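Local coordinates for protein endoglucanase (Clostridium thermocellum, PDB 2E4T) that hydrolyses internal beta-1,4-glucosidic bonds in cellulose and probably xyloglucan, as the glycoside hydrolase family 44 domain of a larger cellulase, at residues A[121-126]-A[194-199]; A[160-165]-A[219-224]; A[181-186]-A[209-214]; A[286-289]-A[294-297]; A[313-318]-A[427-432]. All blocks are in the same frame, centred on the assembly; numbering follows the deposited sequence. Where two conformers were deposited one is given.

Contact 1: residues A[121-126]-A[194-199]; sequences GPVSQE and HPRIHP
Arg-196, which packs on Val-123 and Gln-125, sits in a turn whose carbonyl, His-194 O, accepts two backbone bonds. Ile-197 N is 2.9 Å from His-194 O, and His-198 N is also 2.9 Å from His-194 O. The contact joins two long loops of the TIM barrel. One follows strand 104-109 and the other follows the next barrel strand, 180-183. Arg-196 reaches from one to the other. Its chain bends sharply at chi2 (-81°), and this bend lays the guanidinium group against segment 121-126. Gln-125 CB sits over the centre of one guanidinium face, 3.7 Å above its plane. The Gln-125 chain crosses the arginine at about a right angle, yet the amide and guanidinium planes lie only 9° apart. Gln-125 CG approaches Arg-196 NH1 at 3.6 Å. Val-123 O is at the guanidinium edge. No hydrogen bond crosses between the segments, so van der Waals packing of flat groups and the arginine stem carries the contact. Arg-196 has a second conformer, so this placement describes one of two positions. The backbone of Arg-196 is hydrogen-bonded to Ala-129 and that of Val-123 to His-66, and Trp-134 packs on both side chains. Arg-196 CD lies 3.4 Å from each of two carbonyl oxygens, Val-123 O and Ser-124 O, both on the same side of it.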
# COMPACT_ATOMS: atom_id res chain seq x y z
N GLY A 121 2.37 -12.57 -28.50
CA GLY A 121 2.27 -11.20 -28.98
C GLY A 121 0.83 -10.70 -28.85
O GLY A 121 0.03 -11.15 -27.99
N PRO A 122 0.47 -9.73 -29.67
CA PRO A 122 -0.81 -9.02 -29.48
C PRO A 122 -2.01 -9.95 -29.60
O PRO A 122 -2.10 -10.78 -30.52
CB PRO A 122 -0.83 -7.96 -30.61
CG PRO A 122 0.04 -8.60 -31.69
CD PRO A 122 1.19 -9.23 -30.88
N VAL A 123 -2.97 -9.72 -28.70
CA VAL A 123 -4.27 -10.39 -28.75
C VAL A 123 -5.25 -9.45 -29.43
O VAL A 123 -5.46 -8.32 -28.98
CB VAL A 123 -4.75 -10.75 -27.32
CG1 VAL A 123 -6.11 -11.36 -27.39
CG2 VAL A 123 -3.74 -11.70 -26.64
N SER A 124 -5.83 -9.90 -30.56
CA SER A 124 -6.72 -9.04 -31.30
C SER A 124 -8.06 -8.87 -30.58
O SER A 124 -8.44 -9.71 -29.72
CB SER A 124 -6.98 -9.64 -32.68
OG SER A 124 -7.84 -10.75 -32.52
N GLN A 125 -8.85 -7.87 -30.96
CA GLN A 125 -10.18 -7.77 -30.42
C GLN A 125 -11.03 -8.98 -30.81
O GLN A 125 -11.93 -9.40 -30.07
CB GLN A 125 -10.86 -6.45 -30.82
CG GLN A 125 -12.13 -6.23 -30.04
CD GLN A 125 -12.70 -4.85 -30.19
OE1 GLN A 125 -12.13 -3.96 -30.76
NE2 GLN A 125 -13.90 -4.65 -29.65
N GLU A 126 -10.73 -9.60 -31.97
CA GLU A 126 -11.49 -10.78 -32.38
C GLU A 126 -11.11 -12.00 -31.55
O GLU A 126 -11.87 -12.97 -31.54
CB GLU A 126 -11.26 -11.01 -33.89
CG GLU A 126 -11.82 -9.84 -34.70
CD GLU A 126 -10.94 -8.64 -34.72
OE1 GLU A 126 -9.71 -8.74 -34.89
OE2 GLU A 126 -11.48 -7.49 -34.51
N HIS A 194 -7.99 -4.08 -19.46
CA HIS A 194 -7.97 -5.45 -19.96
C HIS A 194 -9.25 -5.80 -20.74
O HIS A 194 -9.89 -6.83 -20.49
CB HIS A 194 -7.77 -6.43 -18.82
CG HIS A 194 -6.43 -6.30 -18.19
ND1 HIS A 194 -5.27 -6.69 -18.83
CD2 HIS A 194 -6.08 -5.87 -16.94
CE1 HIS A 194 -4.27 -6.47 -17.99
NE2 HIS A 194 -4.72 -5.98 -16.84
N PRO A 195 -9.60 -4.99 -21.76
CA PRO A 195 -10.85 -5.25 -22.49
C PRO A 195 -10.86 -6.60 -23.24
O PRO A 195 -11.94 -7.08 -23.57
CB PRO A 195 -10.92 -4.06 -23.48
CG PRO A 195 -9.46 -3.71 -23.71
CD PRO A 195 -8.84 -3.83 -22.31
N ARG A 196 -9.68 -7.14 -23.56
CA ARG A 196 -9.63 -8.43 -24.27
C ARG A 196 -9.87 -9.60 -23.32
O ARG A 196 -10.11 -10.73 -23.81
CB ARG A 196 -8.30 -8.62 -25.01
CG ARG A 196 -7.74 -7.54 -25.85
CD ARG A 196 -8.29 -7.36 -27.28
NE ARG A 196 -8.15 -6.15 -27.94
CZ ARG A 196 -9.00 -5.16 -27.95
NH1 ARG A 196 -10.14 -4.99 -27.25
NH2 ARG A 196 -8.55 -4.18 -28.67
N ILE A 197 -9.80 -9.35 -22.00
CA ILE A 197 -10.19 -10.34 -20.99
C ILE A 197 -11.62 -10.13 -20.52
O ILE A 197 -12.40 -11.09 -20.39
CB ILE A 197 -9.21 -10.25 -19.77
CG1 ILE A 197 -7.81 -10.62 -20.19
CG2 ILE A 197 -9.75 -11.18 -18.63
CD1 ILE A 197 -6.77 -10.51 -19.08
N HIS A 198 -11.98 -8.85 -20.27
CA HIS A 198 -13.22 -8.53 -19.57
C HIS A 198 -13.80 -7.27 -20.20
O HIS A 198 -13.75 -6.17 -19.63
CB HIS A 198 -12.91 -8.30 -18.09
CG HIS A 198 -14.12 -8.23 -17.21
ND1 HIS A 198 -15.05 -7.22 -17.24
CD2 HIS A 198 -14.52 -9.09 -16.25
CE1 HIS A 198 -16.01 -7.47 -16.34
NE2 HIS A 198 -15.68 -8.61 -15.72
N PRO A 199 -14.39 -7.40 -21.40
CA PRO A 199 -14.85 -6.23 -22.13
C PRO A 199 -15.97 -5.45 -21.45
O PRO A 199 -16.13 -4.25 -21.72
CB PRO A 199 -15.33 -6.80 -23.48
CG PRO A 199 -15.65 -8.28 -23.18
CD PRO A 199 -14.53 -8.64 -22.21

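Contact 2: residues A[160-165]-A[219-224]; sequences EFVNYL and KKVDPY
Val-221 packs against Val-162 and Asn-163, where helix 204-221 meets helix 158-169 on the outside of the TIM barrel. Its CB points at the other helix and lies 4.1 Å from Val-162 CG1. The branch that does the work is CG1, placed anti to the backbone N (chi1 177°). Val-221 CG1 reaches the backbone, 3.6 Å from Asn-163 CA and 3.7 Å from Asn-163 N. The same methyl, Val-221 CG1, also meets Val-162 CG1 at 3.9 Å. Asn-163 adds its CB to the surface that Val-221 CG1 covers. The two valines cross at a slant. Beyond the helix, the chain is turned by an Asx turn: Tyr-224 N donates to Asp-222 OD1 at 2.9 Å, from above the carboxylate plane. Asp-222 OD2 has a different partner, Ala-172 N, which ties this turn to the chain just past helix 158-169. On the inner side, Val-162 also touches Leu-109 and Tyr-181 of the barrel strands. Between the two segments there is no hydrogen bond and no salt bridge. The chemistry is dispersion and the burial of methyl groups, so at this point the fit of the methyl groups, not the direction of a bond, probably governs how the segments meet.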
# COMPACT_ATOMS: atom_id res chain seq x y z
N GLU A 160 -5.35 -24.41 -6.99
CA GLU A 160 -4.21 -25.22 -7.31
C GLU A 160 -2.91 -24.38 -7.26
O GLU A 160 -1.86 -24.85 -6.80
CB GLU A 160 -4.40 -25.89 -8.66
CG GLU A 160 -3.34 -26.95 -8.93
CD GLU A 160 -3.68 -27.77 -10.18
OE1 GLU A 160 -3.91 -27.15 -11.27
OE2 GLU A 160 -3.72 -29.03 -10.07
N PHE A 161 -3.00 -23.12 -7.73
CA PHE A 161 -1.87 -22.18 -7.65
C PHE A 161 -1.49 -21.97 -6.16
O PHE A 161 -0.31 -22.09 -5.77
CB PHE A 161 -2.32 -20.90 -8.34
CG PHE A 161 -1.36 -19.72 -8.39
CD1 PHE A 161 0.00 -19.79 -8.12
CD2 PHE A 161 -1.92 -18.50 -8.79
CE1 PHE A 161 0.78 -18.66 -8.21
CE2 PHE A 161 -1.12 -17.36 -8.89
CZ PHE A 161 0.22 -17.44 -8.61
N VAL A 162 -2.48 -21.63 -5.33
CA VAL A 162 -2.20 -21.44 -3.90
C VAL A 162 -1.60 -22.71 -3.30
O VAL A 162 -0.66 -22.68 -2.50
CB VAL A 162 -3.45 -20.94 -3.16
CG1 VAL A 162 -3.19 -20.88 -1.66
CG2 VAL A 162 -3.84 -19.57 -3.69
N ASN A 163 -2.16 -23.88 -3.67
CA ASN A 163 -1.62 -25.14 -3.13
C ASN A 163 -0.12 -25.29 -3.50
O ASN A 163 0.68 -25.76 -2.67
CB ASN A 163 -2.43 -26.31 -3.70
CG ASN A 163 -1.89 -27.62 -3.19
OD1 ASN A 163 -2.08 -27.96 -2.00
ND2 ASN A 163 -1.16 -28.36 -4.04
N TYR A 164 0.26 -24.92 -4.73
CA TYR A 164 1.66 -25.02 -5.13
C TYR A 164 2.54 -24.15 -4.21
O TYR A 164 3.64 -24.58 -3.76
CB TYR A 164 1.78 -24.60 -6.60
CG TYR A 164 3.18 -24.71 -7.15
CD1 TYR A 164 3.52 -25.85 -7.87
CD2 TYR A 164 4.13 -23.70 -7.00
CE1 TYR A 164 4.80 -26.02 -8.40
CE2 TYR A 164 5.41 -23.88 -7.54
CZ TYR A 164 5.75 -25.06 -8.23
OH TYR A 164 7.04 -25.16 -8.73
N LEU A 165 2.07 -22.94 -3.95
CA LEU A 165 2.82 -22.00 -3.09
C LEU A 165 2.91 -22.53 -1.63
O LEU A 165 3.98 -22.47 -1.02
CB LEU A 165 2.17 -20.63 -3.14
CG LEU A 165 2.22 -19.98 -4.51
CD1 LEU A 165 1.38 -18.68 -4.49
CD2 LEU A 165 3.61 -19.69 -5.01
N LYS A 219 -9.10 -20.08 1.06
CA LYS A 219 -9.09 -20.43 2.50
C LYS A 219 -9.26 -21.92 2.75
O LYS A 219 -8.88 -22.38 3.82
CB LYS A 219 -10.09 -19.57 3.24
CG LYS A 219 -9.54 -18.12 3.28
CD LYS A 219 -10.46 -17.18 4.00
CE LYS A 219 -9.87 -15.83 4.17
NZ LYS A 219 -9.13 -15.52 5.35
N LYS A 220 -9.82 -22.68 1.78
CA LYS A 220 -9.81 -24.13 1.93
C LYS A 220 -8.40 -24.70 1.85
O LYS A 220 -8.09 -25.73 2.48
CB LYS A 220 -10.70 -24.76 0.87
CG LYS A 220 -12.14 -24.68 1.19
CD LYS A 220 -12.97 -25.68 0.51
CE LYS A 220 -13.51 -25.11 -0.76
NZ LYS A 220 -14.37 -26.17 -1.43
N VAL A 221 -7.51 -24.04 1.09
CA VAL A 221 -6.12 -24.51 0.96
C VAL A 221 -5.27 -23.95 2.10
O VAL A 221 -4.44 -24.67 2.68
CB VAL A 221 -5.52 -24.07 -0.40
CG1 VAL A 221 -4.08 -24.49 -0.52
CG2 VAL A 221 -6.38 -24.66 -1.53
N ASP A 222 -5.43 -22.65 2.40
CA ASP A 222 -4.64 -21.97 3.43
C ASP A 222 -5.59 -21.18 4.30
O ASP A 222 -5.90 -20.01 4.00
CB ASP A 222 -3.57 -21.06 2.86
CG ASP A 222 -2.64 -20.55 3.93
OD1 ASP A 222 -3.00 -20.65 5.14
OD2 ASP A 222 -1.55 -20.02 3.56
N PRO A 223 -6.08 -21.79 5.39
CA PRO A 223 -7.03 -21.09 6.25
C PRO A 223 -6.45 -19.86 6.91
O PRO A 223 -7.23 -19.07 7.50
CB PRO A 223 -7.40 -22.15 7.31
CG PRO A 223 -6.93 -23.47 6.77
CD PRO A 223 -5.85 -23.19 5.80
N TYR A 224 -5.12 -19.72 6.90
CA TYR A 224 -4.46 -18.62 7.61
C TYR A 224 -4.16 -17.46 6.67
O TYR A 224 -3.73 -16.38 7.14
CB TYR A 224 -3.12 -19.13 8.21
CG TYR A 224 -3.39 -20.32 9.09
CD1 TYR A 224 -3.94 -20.19 10.34
CD2 TYR A 224 -3.13 -21.60 8.63
CE1 TYR A 224 -4.23 -21.35 11.11
CE2 TYR A 224 -3.38 -22.76 9.37
CZ TYR A 224 -3.97 -22.62 10.59
OH TYR A 224 -4.25 -23.73 11.36

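Contact 3: residues A[181-186]-A[209-214]; sequences YSIDNE and EKSVAL
Ile-183 meets Ser-211 and Leu-214 where strand 180-183 of the TIM barrel is covered by helix 204-221, the long helix that comes after it, past the short helix 190-193, in one beta-alpha unit. Ile-183 CG2, anti to the backbone N, sits between Ser-211 and Leu-214, 3.9 Å from Ser-211 OG and 4.1 Å from Leu-214 CD2. CG1 is anti to the carbonyl carbon (chi1 -56°), and the extended chi2 (163°) carries CD1 to Ser-211 CB at 3.7 Å. Ile-183 has a second conformer, so these distances hold for one position. The Leu-214 chain runs past that of Ile-183 in the opposite direction. The Ser-211 hydroxyl is taken up within its own helix by Leu-207 O. It therefore sits among methyl groups without needing a partner on the strand. Met-265 and Tyr-261 of helix 257-272 close in beside these side chains. Ile-183 is also the centre of an inverse gamma turn, with a weak bond from Asp-184 N to Ser-182 O. The chain turns here at the C-terminal end of the strand, the end where TIM barrels carry their active sites. Asp-184 OD1 takes Asn-185 N at 2.7 Å, along with Thr-49 OG1 and Trp-190 NE1. In the given conformer, Ser-182 OG donates to Asp-184 O at 2.8 Å, in the carbonyl plane.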
# COMPACT_ATOMS: atom_id res chain seq x y z
N TYR A 181 -3.21 -12.70 -0.18
CA TYR A 181 -3.56 -12.77 -1.58
C TYR A 181 -4.56 -11.70 -1.87
O TYR A 181 -5.48 -11.42 -1.09
CB TYR A 181 -4.18 -14.14 -1.93
CG TYR A 181 -3.21 -15.29 -1.74
CD1 TYR A 181 -2.24 -15.56 -2.69
CD2 TYR A 181 -3.21 -16.02 -0.55
CE1 TYR A 181 -1.30 -16.60 -2.50
CE2 TYR A 181 -2.27 -17.02 -0.33
CZ TYR A 181 -1.30 -17.30 -1.30
OH TYR A 181 -0.35 -18.28 -1.14
N SER A 182 -4.41 -11.08 -3.08
CA SER A 182 -5.35 -10.06 -3.54
C SER A 182 -6.31 -10.63 -4.57
O SER A 182 -5.92 -11.46 -5.42
CB SER A 182 -4.54 -8.92 -4.19
OG SER A 182 -5.33 -7.88 -4.73
N ILE A 183 -7.55 -10.14 -4.51
CA ILE A 183 -8.57 -10.47 -5.51
C ILE A 183 -8.30 -9.56 -6.76
O ILE A 183 -8.92 -8.52 -6.97
CB ILE A 183 -9.97 -10.28 -4.96
CG1 ILE A 183 -10.17 -11.10 -3.68
CG2 ILE A 183 -10.99 -10.78 -6.00
CD1 ILE A 183 -11.31 -10.73 -2.85
N ASP A 184 -7.31 -9.97 -7.55
CA ASP A 184 -7.00 -9.24 -8.79
C ASP A 184 -6.60 -7.78 -8.48
O ASP A 184 -5.99 -7.51 -7.41
CB ASP A 184 -8.16 -9.41 -9.80
CG ASP A 184 -7.76 -9.37 -11.25
OD1 ASP A 184 -7.39 -8.26 -11.72
OD2 ASP A 184 -7.82 -10.43 -11.93
N ASN A 185 -6.86 -6.91 -9.43
CA ASN A 185 -6.33 -5.56 -9.41
C ASN A 185 -7.34 -4.67 -10.17
O ASN A 185 -7.71 -4.96 -11.29
CB ASN A 185 -5.00 -5.52 -10.22
CG ASN A 185 -4.37 -4.14 -10.17
OD1 ASN A 185 -3.97 -3.66 -9.06
ND2 ASN A 185 -4.34 -3.46 -11.31
N GLU A 186 -7.77 -3.58 -9.52
CA GLU A 186 -8.53 -2.51 -10.18
C GLU A 186 -9.66 -3.07 -11.04
O GLU A 186 -9.76 -2.81 -12.25
CB GLU A 186 -7.62 -1.57 -10.97
CG GLU A 186 -6.60 -0.91 -10.03
CD GLU A 186 -5.79 0.18 -10.64
OE1 GLU A 186 -5.82 0.39 -11.89
OE2 GLU A 186 -5.05 0.86 -9.85
N GLU A 209 -19.66 -11.75 -6.21
CA GLU A 209 -19.69 -13.20 -6.44
C GLU A 209 -18.29 -13.75 -6.56
O GLU A 209 -17.95 -14.80 -5.96
CB GLU A 209 -20.54 -13.50 -7.70
CG GLU A 209 -22.00 -13.34 -7.46
CD GLU A 209 -22.85 -13.89 -8.58
OE1 GLU A 209 -22.33 -14.58 -9.50
OE2 GLU A 209 -24.07 -13.64 -8.56
N LYS A 210 -17.45 -13.09 -7.38
CA LYS A 210 -16.10 -13.56 -7.59
C LYS A 210 -15.26 -13.49 -6.32
O LYS A 210 -14.45 -14.38 -6.03
CB LYS A 210 -15.43 -12.76 -8.69
CG LYS A 210 -15.92 -13.09 -10.07
CD LYS A 210 -15.26 -12.27 -11.12
CE LYS A 210 -15.57 -12.84 -12.51
NZ LYS A 210 -14.85 -12.24 -13.54
N SER A 211 -15.42 -12.38 -5.59
CA SER A 211 -14.61 -12.19 -4.39
C SER A 211 -14.88 -13.28 -3.36
O SER A 211 -13.97 -13.85 -2.73
CB SER A 211 -14.91 -10.81 -3.78
OG SER A 211 -14.57 -9.78 -4.70
N VAL A 212 -16.19 -13.56 -3.14
CA VAL A 212 -16.60 -14.58 -2.22
C VAL A 212 -16.08 -15.94 -2.65
O VAL A 212 -15.56 -16.73 -1.85
CB VAL A 212 -18.13 -14.58 -2.05
CG1 VAL A 212 -18.64 -15.76 -1.28
CG2 VAL A 212 -18.58 -13.28 -1.37
N ALA A 213 -16.29 -16.27 -3.94
CA ALA A 213 -15.89 -17.58 -4.43
C ALA A 213 -14.37 -17.77 -4.37
O ALA A 213 -13.88 -18.86 -3.98
CB ALA A 213 -16.42 -17.81 -5.83
N LEU A 214 -13.60 -16.75 -4.76
CA LEU A 214 -12.15 -16.89 -4.72
C LEU A 214 -11.67 -17.00 -3.28
O LEU A 214 -10.79 -17.83 -2.96
CB LEU A 214 -11.50 -15.74 -5.49
CG LEU A 214 -9.98 -15.72 -5.44
CD1 LEU A 214 -9.37 -17.05 -5.93
CD2 LEU A 214 -9.45 -14.59 -6.34

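Contact 4: residues A[286-289]-A[294-297]; sequences PEAR and RICF
Arg-294 reaches Pro-286 O with a short, straight bond: NE donates at 2.8 Å and 171°, with the oxygen in the guanidinium plane. Arg-294 NH2 adds only a weak bond to the same oxygen, and donates also to Tyr-285 O. The arginine chain is extended from CG to NE, which brings the guanidinium group alongside Glu-287. There the carboxylate stacks on one face, the two planes 8° apart. Glu-287 OE1 lies 3.3 Å above the plane, over its centre. This is a salt bridge, Glu-287 OE1 to Arg-294 NE at 3.5 Å, but it works by charge alone, since no N-H points at the oxygen. The other carboxylate oxygen, Glu-287 OE2, accepts from Trp-327 NE1. Phe-297 CE2 lies over the opposite face, 3.5 Å above the guanidinium plane and offset toward the rim. Ala-288 O accepts from Ile-295 N at 2.9 Å, nearly in line with its C=O bond. It also receives a CA-H...O contact from Arg-294 CA at 3.5 Å. Beside these polar groups, Ile-295 CD1 packs on Pro-286 CB at 3.8 Å and, a little farther, on Ala-288 CB. Ile-295 O in turn accepts from Arg-310 NH2. Arg-289 and Arg-294 form an antiparallel, non-hydrogen-bonded pair. The arrangement is that of a short beta-hairpin, strands 289-290 and 293-294, set in the loop after barrel strand 279-284 of the TIM barrel.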
# COMPACT_ATOMS: atom_id res chain seq x y z
N PRO A 286 -2.87 10.66 -4.96
CA PRO A 286 -3.49 11.94 -4.63
C PRO A 286 -3.90 12.69 -5.88
O PRO A 286 -3.10 12.79 -6.84
CB PRO A 286 -2.38 12.68 -3.86
CG PRO A 286 -1.62 11.59 -3.30
CD PRO A 286 -1.58 10.47 -4.27
N GLU A 287 -5.09 13.29 -5.81
CA GLU A 287 -5.55 14.21 -6.82
C GLU A 287 -5.16 15.67 -6.48
O GLU A 287 -5.40 16.59 -7.29
CB GLU A 287 -7.07 14.08 -7.03
CG GLU A 287 -7.48 12.77 -7.66
CD GLU A 287 -7.46 12.76 -9.18
OE1 GLU A 287 -6.84 13.64 -9.83
OE2 GLU A 287 -8.13 11.84 -9.74
N ALA A 288 -4.60 15.88 -5.31
CA ALA A 288 -4.21 17.23 -4.88
C ALA A 288 -3.40 17.93 -5.98
O ALA A 288 -2.48 17.35 -6.56
CB ALA A 288 -3.36 17.13 -3.62
N ARG A 289 -3.74 19.22 -6.16
CA ARG A 289 -3.05 20.06 -7.14
C ARG A 289 -2.39 21.25 -6.43
O ARG A 289 -2.87 21.73 -5.40
CB ARG A 289 -4.05 20.60 -8.17
CG ARG A 289 -4.74 19.49 -8.94
CD ARG A 289 -5.87 19.99 -9.85
NE ARG A 289 -5.64 21.23 -10.58
CZ ARG A 289 -5.03 21.25 -11.76
NH1 ARG A 289 -4.62 20.08 -12.30
NH2 ARG A 289 -4.82 22.42 -12.36
N ARG A 294 -1.39 18.48 -10.93
CA ARG A 294 -1.43 17.41 -9.92
C ARG A 294 -0.05 17.20 -9.33
O ARG A 294 0.96 17.36 -10.00
CB ARG A 294 -1.98 16.13 -10.60
CG ARG A 294 -2.44 15.03 -9.66
CD ARG A 294 -2.98 13.87 -10.49
NE ARG A 294 -3.44 12.81 -9.61
CZ ARG A 294 -4.13 11.76 -10.07
NH1 ARG A 294 -4.38 11.62 -11.37
NH2 ARG A 294 -4.59 10.85 -9.22
N ILE A 295 -0.01 16.77 -8.04
CA ILE A 295 1.29 16.57 -7.39
C ILE A 295 2.02 15.32 -7.84
O ILE A 295 3.24 15.17 -7.54
CB ILE A 295 1.16 16.58 -5.85
CG1 ILE A 295 0.28 15.41 -5.35
CG2 ILE A 295 0.71 17.95 -5.36
CD1 ILE A 295 0.41 15.22 -3.84
N CYS A 296 1.34 14.39 -8.53
CA CYS A 296 1.95 13.21 -9.07
C CYS A 296 1.59 13.13 -10.58
O CYS A 296 0.75 13.84 -11.09
CB CYS A 296 1.50 11.94 -8.31
SG CYS A 296 -0.28 11.64 -8.36
N PHE A 297 2.28 12.19 -11.25
CA PHE A 297 2.04 11.90 -12.67
C PHE A 297 2.45 13.13 -13.52
O PHE A 297 1.64 13.94 -13.95
CB PHE A 297 0.63 11.48 -13.00
CG PHE A 297 0.08 10.31 -12.22
CD1 PHE A 297 0.90 9.35 -11.58
CD2 PHE A 297 -1.30 10.14 -12.16
CE1 PHE A 297 0.31 8.28 -10.89
CE2 PHE A 297 -1.85 9.07 -11.47
CZ PHE A 297 -1.05 8.15 -10.87

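Contact 5: residues A[313-318]-A[427-432]; sequences APRTLW and SDIEVS
A bend at chi3 (62°) turns the guanidinium group of Arg-315 toward Ile-429. Ile-429 answers with CG1 set between its backbone N and carbonyl carbon (chi1 69°), so the ethyl branch reaches across. Trp-318 has the same kind of chi1 (66°), which swings its indole to the same isoleucine. Ile-429 CG1 lies over one guanidinium face, 3.9 Å above the plane and displaced toward the rim. Its CD1 methyl is 3.8 Å from Arg-315 NH2. Trp-318 CH2 touches Ile-429 CD1 at 4.0 Å, and the two side chains meet at a slant. The contact thus rests on apolar packing under a charged group. The arginine's direct polar partners lie outside the two segments: NE forms a salt bridge with Asp-319 OD2, and NH1 donates to Gln-312 OE1. Glu-430 meets Arg-315 NH1 with CA and CB, both at 3.9 Å, while its carboxylate stays farther off. A water bridges the two groups, accepting from Arg-315 NH1 at 2.9 Å and donating to Glu-430 OE2 at 3.3 Å. The loop that presents Ile-429 and Glu-430 is shaped by Asp-428. Its OD1 accepts from Glu-430 N at 2.9 Å, an Asx turn, and from Val-431 N at 3.0 Å. Asp-428 OD2 pairs with Lys-8 NZ. Segment 313-318 follows helix 304-312 of the TIM barrel, and Pro-314 and Trp-318 lean on helix 368-384. Segment 427-432 links strands 420-426 and 432-439 of the nine-stranded sheet, so the contact joins the barrel to the beta domain.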
# COMPACT_ATOMS: atom_id res chain seq x y z
N ALA A 313 -0.57 17.71 1.09
CA ALA A 313 -1.53 16.73 0.63
C ALA A 313 -1.74 15.55 1.59
O ALA A 313 -2.87 15.03 1.62
CB ALA A 313 -1.12 16.23 -0.76
N PRO A 314 -0.73 15.08 2.33
CA PRO A 314 -1.00 13.96 3.24
C PRO A 314 -2.13 14.30 4.26
O PRO A 314 -2.76 13.37 4.78
CB PRO A 314 0.34 13.73 3.94
CG PRO A 314 1.34 14.16 2.88
CD PRO A 314 0.72 15.40 2.28
N ARG A 315 -2.39 15.58 4.51
CA ARG A 315 -3.46 15.94 5.43
C ARG A 315 -4.83 15.48 4.94
O ARG A 315 -5.73 15.29 5.77
CB ARG A 315 -3.39 17.44 5.72
CG ARG A 315 -2.20 17.80 6.56
CD ARG A 315 -1.94 19.30 6.61
NE ARG A 315 -3.09 19.98 7.23
CZ ARG A 315 -3.28 21.29 7.16
NH1 ARG A 315 -2.41 22.09 6.49
NH2 ARG A 315 -4.38 21.80 7.73
N THR A 316 -5.02 15.30 3.63
CA THR A 316 -6.32 14.77 3.18
C THR A 316 -6.59 13.37 3.74
O THR A 316 -7.73 12.93 3.81
CB THR A 316 -6.36 14.78 1.64
OG1 THR A 316 -6.19 16.14 1.26
CG2 THR A 316 -7.60 14.16 1.07
N LEU A 317 -5.50 12.66 4.10
CA LEU A 317 -5.67 11.34 4.69
C LEU A 317 -6.39 11.38 6.05
O LEU A 317 -7.08 10.41 6.39
CB LEU A 317 -4.33 10.64 4.86
CG LEU A 317 -3.59 10.35 3.56
CD1 LEU A 317 -2.16 9.84 3.84
CD2 LEU A 317 -4.33 9.31 2.71
N TRP A 318 -6.16 12.44 6.87
CA TRP A 318 -6.55 12.39 8.27
C TRP A 318 -7.20 13.65 8.81
O TRP A 318 -7.88 13.56 9.86
CB TRP A 318 -5.33 12.03 9.17
CG TRP A 318 -4.29 13.11 9.18
CD1 TRP A 318 -3.22 13.27 8.32
CD2 TRP A 318 -4.21 14.24 10.09
NE1 TRP A 318 -2.51 14.40 8.64
CE2 TRP A 318 -3.11 15.01 9.70
CE3 TRP A 318 -5.00 14.65 11.18
CZ2 TRP A 318 -2.74 16.18 10.37
CZ3 TRP A 318 -4.66 15.84 11.81
CH2 TRP A 318 -3.54 16.59 11.42
N SER A 427 1.73 22.12 17.71
CA SER A 427 0.89 23.33 17.72
C SER A 427 0.70 23.90 16.32
O SER A 427 -0.05 24.86 16.17
CB SER A 427 1.50 24.39 18.64
OG SER A 427 2.76 24.81 18.15
N ASP A 428 1.35 23.34 15.29
CA ASP A 428 1.19 23.91 13.93
C ASP A 428 1.29 22.76 12.93
O ASP A 428 2.38 22.35 12.51
CB ASP A 428 2.21 24.99 13.64
CG ASP A 428 1.95 25.67 12.29
OD1 ASP A 428 1.34 25.05 11.40
OD2 ASP A 428 2.39 26.84 12.12
N ILE A 429 0.13 22.24 12.53
CA ILE A 429 0.06 21.11 11.63
C ILE A 429 0.32 21.46 10.18
O ILE A 429 0.42 20.53 9.35
CB ILE A 429 -1.33 20.39 11.75
CG1 ILE A 429 -2.47 21.24 11.21
CG2 ILE A 429 -1.56 19.88 13.16
CD1 ILE A 429 -3.85 20.58 11.28
N GLU A 430 0.40 22.76 9.86
CA GLU A 430 0.72 23.19 8.51
C GLU A 430 2.24 23.23 8.28
O GLU A 430 2.74 22.73 7.29
CB GLU A 430 0.11 24.56 8.26
CG GLU A 430 0.31 25.02 6.85
CD GLU A 430 -0.17 26.43 6.63
OE1 GLU A 430 -0.02 27.29 7.55
OE2 GLU A 430 -0.71 26.69 5.54
N VAL A 431 2.99 23.77 9.26
CA VAL A 431 4.41 23.89 9.08
C VAL A 431 5.17 22.65 9.48
O VAL A 431 6.35 22.52 9.14
CB VAL A 431 4.98 25.13 9.86
CG1 VAL A 431 5.15 24.82 11.33
CG2 VAL A 431 6.27 25.60 9.27
N SER A 432 4.52 21.73 10.21
CA SER A 432 5.23 20.59 10.76
C SER A 432 4.36 19.39 10.86
O SER A 432 3.13 19.49 10.84
CB SER A 432 5.81 20.93 12.14
OG SER A 432 4.79 21.06 13.14
O HOH W 1 -3.24 24.61 5.38

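Contacts 2 and 3 share helix 204-221. Their centres are about 14 Å apart, and they touch through Tyr-181. Contact 1 lies about 21 Å from contact 3 between centres; its segment 194-199 leads into the same helix, and His-198 packs on Lys-210. Along the chain, contact 3 falls between the two segments of contact 2, while contact 1 alternates with both. Contacts 4 and 5 come later, in series, about 16 Å apart between centres, and Ala-313 packs on Ala-288 and Ile-295. Contacts 1 and 5 lie about 44 Å apart between centres. So contacts 1 to 3 join successive beta-alpha units of the TIM barrel, while contacts 4 and 5 lead from a barrel loop to the beta domain.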